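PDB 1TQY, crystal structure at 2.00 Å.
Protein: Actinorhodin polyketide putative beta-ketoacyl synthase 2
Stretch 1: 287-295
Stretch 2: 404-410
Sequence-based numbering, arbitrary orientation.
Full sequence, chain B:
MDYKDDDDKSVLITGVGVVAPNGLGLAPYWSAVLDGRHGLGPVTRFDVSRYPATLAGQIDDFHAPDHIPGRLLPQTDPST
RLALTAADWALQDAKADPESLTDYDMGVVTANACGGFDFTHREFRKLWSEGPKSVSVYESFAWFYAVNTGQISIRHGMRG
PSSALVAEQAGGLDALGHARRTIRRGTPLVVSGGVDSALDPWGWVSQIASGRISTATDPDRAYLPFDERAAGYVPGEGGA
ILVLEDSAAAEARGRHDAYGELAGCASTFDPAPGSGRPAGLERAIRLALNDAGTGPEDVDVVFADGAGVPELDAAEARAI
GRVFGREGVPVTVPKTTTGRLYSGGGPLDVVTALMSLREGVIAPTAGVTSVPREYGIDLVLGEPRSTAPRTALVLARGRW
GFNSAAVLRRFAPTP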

# COMPACT_ATOMS: atom_id res chain seq x y z
N LEU B 287 -10.22 -19.72 6.52
CA LEU B 287 -10.40 -19.24 5.16
C LEU B 287 -9.20 -19.69 4.34
O LEU B 287 -9.34 -20.20 3.23
CB LEU B 287 -10.51 -17.71 5.14
CG LEU B 287 -11.87 -17.09 4.79
CD1 LEU B 287 -13.01 -17.99 5.23
CD2 LEU B 287 -11.97 -15.71 5.43
N ALA B 288 -8.01 -19.51 4.90
CA ALA B 288 -6.79 -19.90 4.21
C ALA B 288 -6.76 -21.41 3.96
O ALA B 288 -6.33 -21.86 2.90
CB ALA B 288 -5.55 -19.47 5.02
N LEU B 289 -7.21 -22.20 4.93
CA LEU B 289 -7.21 -23.66 4.77
C LEU B 289 -8.17 -24.10 3.67
O LEU B 289 -7.87 -25.05 2.94
CB LEU B 289 -7.60 -24.34 6.09
CG LEU B 289 -6.54 -24.33 7.19
CD1 LEU B 289 -7.10 -25.01 8.43
CD2 LEU B 289 -5.29 -25.06 6.71
N ASN B 290 -9.31 -23.42 3.55
CA ASN B 290 -10.30 -23.74 2.52
C ASN B 290 -9.78 -23.44 1.13
O ASN B 290 -10.00 -24.19 0.18
CB ASN B 290 -11.58 -22.93 2.72
CG ASN B 290 -12.46 -23.49 3.80
OD1 ASN B 290 -12.77 -24.68 3.82
ND2 ASN B 290 -12.89 -22.62 4.72
N ASP B 291 -9.12 -22.29 1.02
CA ASP B 291 -8.56 -21.84 -0.24
C ASP B 291 -7.57 -22.91 -0.70
O ASP B 291 -7.49 -23.23 -1.88
CB ASP B 291 -7.87 -20.49 -0.01
CG ASP B 291 -7.33 -19.88 -1.28
OD1 ASP B 291 -7.87 -20.17 -2.36
OD2 ASP B 291 -6.37 -19.08 -1.18
N ALA B 292 -6.84 -23.48 0.25
CA ALA B 292 -5.84 -24.50 -0.03
C ALA B 292 -6.46 -25.89 -0.21
O ALA B 292 -5.78 -26.80 -0.67
CB ALA B 292 -4.83 -24.54 1.10
N GLY B 293 -7.73 -26.04 0.15
CA GLY B 293 -8.37 -27.33 0.01
C GLY B 293 -7.80 -28.33 1.01
O GLY B 293 -7.73 -29.53 0.73
N THR B 294 -7.37 -27.82 2.16
CA THR B 294 -6.80 -28.67 3.20
C THR B 294 -7.48 -28.47 4.56
O THR B 294 -7.82 -27.34 4.93
CB THR B 294 -5.29 -28.41 3.38
OG1 THR B 294 -4.86 -28.92 4.65
CG2 THR B 294 -4.98 -26.93 3.30
N GLY B 295 -7.66 -29.56 5.30
CA GLY B 295 -8.30 -29.47 6.60
C GLY B 295 -7.34 -29.24 7.75
O GLY B 295 -6.13 -29.36 7.58
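Stretch 2 404-410: SAAVLRR

A strand can lie close against a helix when the helix offers small side chains along one side and the strand answers with every second residue. The contact between residues 404-410 and 287-295 of this putative beta-ketoacyl synthase 2 is a compact example. The second stretch is extended throughout, continuing a strand that begins earlier in the chain, and it runs in roughly the same direction as helix 287-292. The N-to-C directions differ by 34°, with a signed crossing angle of -34°, and the axes approach to 7.6 Å. Together the two segments bury 281 Å², although the touching residues lie at least 113 positions apart in sequence.

Ser-404 makes no contact with the helix, and its hydroxyl is satisfied elsewhere in the structure. The packing begins at Ala-405, whose CA-to-CB bond points toward the helix. Here the backbones come together most closely, with CA of Ala-288 and CA of Ala-405 6.0 Å apart, and the methyl groups touch, CB of Ala-288 lying 3.8 Å from CB of Ala-405. With a methyl on each side, the main chains lie this close. At Ala-406 the alternation of the strand turns the side chain away, leaving its backbone N 4.4 Å from CB of Ala-288.

Val-407 points back toward the helix and, of the strand residues, has the largest area covered. With chi1 at 35° (p), its CG1 reaches two residues one helical turn apart: it lies 3.3 Å from CB of Ala-292, a tight apolar contact, and 3.3 Å from O of Ala-288. The other methyl, CG2 of Val-407, sits 4.1 Å from CG2 of Thr-294, carrying the packing past the helix. Leu-408 then points away, and its side chain stays well clear.

Arg-409 returns toward the first stretch and supplies the polar contact. Its NH2 donates a hydrogen bond of 2.6 Å to O of Ala-292, with the acceptor near the guanidinium plane. The bond lies where the helix closes: Gly-293 adopts positive phi in a Schellman motif, with N of Thr-294 bonded to O of Leu-289 at 2.9 Å and a weak bond from N of Gly-293 to O of Asn-290, also 2.9 Å. CG2 of Thr-294 lies 4.0 Å from NH2 of Arg-409. Arg-410 is out of reach. Thus alternate residues, Ala-405, Val-407 and Arg-409, build the contact, passing from methyl packing to a hydrogen bond.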

# COMPACT_ATOMS: atom_id res chain seq x y z
N SER B 404 -3.76 -12.20 8.93
CA SER B 404 -3.32 -12.78 7.68
C SER B 404 -2.81 -14.20 7.91
O SER B 404 -2.03 -14.46 8.83
CB SER B 404 -2.23 -11.90 7.08
OG SER B 404 -1.88 -12.34 5.79
N ALA B 405 -3.27 -15.11 7.06
CA ALA B 405 -2.87 -16.50 7.16
C ALA B 405 -2.46 -17.03 5.79
O ALA B 405 -3.01 -16.64 4.77
CB ALA B 405 -4.02 -17.33 7.72
N ALA B 406 -1.48 -17.93 5.79
CA ALA B 406 -0.98 -18.49 4.55
C ALA B 406 -0.61 -19.95 4.75
O ALA B 406 0.07 -20.31 5.71
CB ALA B 406 0.24 -17.72 4.09
N VAL B 407 -1.07 -20.80 3.84
CA VAL B 407 -0.76 -22.22 3.95
C VAL B 407 0.23 -22.61 2.85
O VAL B 407 0.03 -22.29 1.69
CB VAL B 407 -2.05 -23.08 3.90
CG1 VAL B 407 -3.05 -22.44 2.97
CG2 VAL B 407 -1.72 -24.50 3.46
N LEU B 408 1.30 -23.29 3.25
CA LEU B 408 2.35 -23.71 2.32
C LEU B 408 2.45 -25.23 2.26
O LEU B 408 2.10 -25.92 3.22
CB LEU B 408 3.70 -23.14 2.76
CG LEU B 408 3.79 -21.63 2.98
CD1 LEU B 408 5.14 -21.28 3.52
CD2 LEU B 408 3.53 -20.91 1.66
N ARG B 409 2.93 -25.75 1.14
CA ARG B 409 3.10 -27.19 0.98
C ARG B 409 4.49 -27.55 0.50
O ARG B 409 5.11 -26.80 -0.25
CB ARG B 409 2.09 -27.76 -0.02
CG ARG B 409 0.66 -27.76 0.42
CD ARG B 409 -0.03 -29.01 -0.09
NE ARG B 409 -1.47 -28.95 0.15
CZ ARG B 409 -2.30 -28.16 -0.53
NH1 ARG B 409 -1.83 -27.38 -1.50
NH2 ARG B 409 -3.59 -28.15 -0.24
N ARG B 410 4.96 -28.72 0.93
CA ARG B 410 6.28 -29.22 0.55
C ARG B 410 6.27 -29.47 -0.95
O ARG B 410 5.31 -30.01 -1.49
CB ARG B 410 6.54 -30.55 1.26
CG ARG B 410 7.95 -30.74 1.83
CD ARG B 410 9.06 -30.77 0.78
NE ARG B 410 9.42 -29.44 0.28
CZ ARG B 410 10.50 -29.20 -0.46
NH1 ARG B 410 11.33 -30.19 -0.78
NH2 ARG B 410 10.76 -27.97 -0.88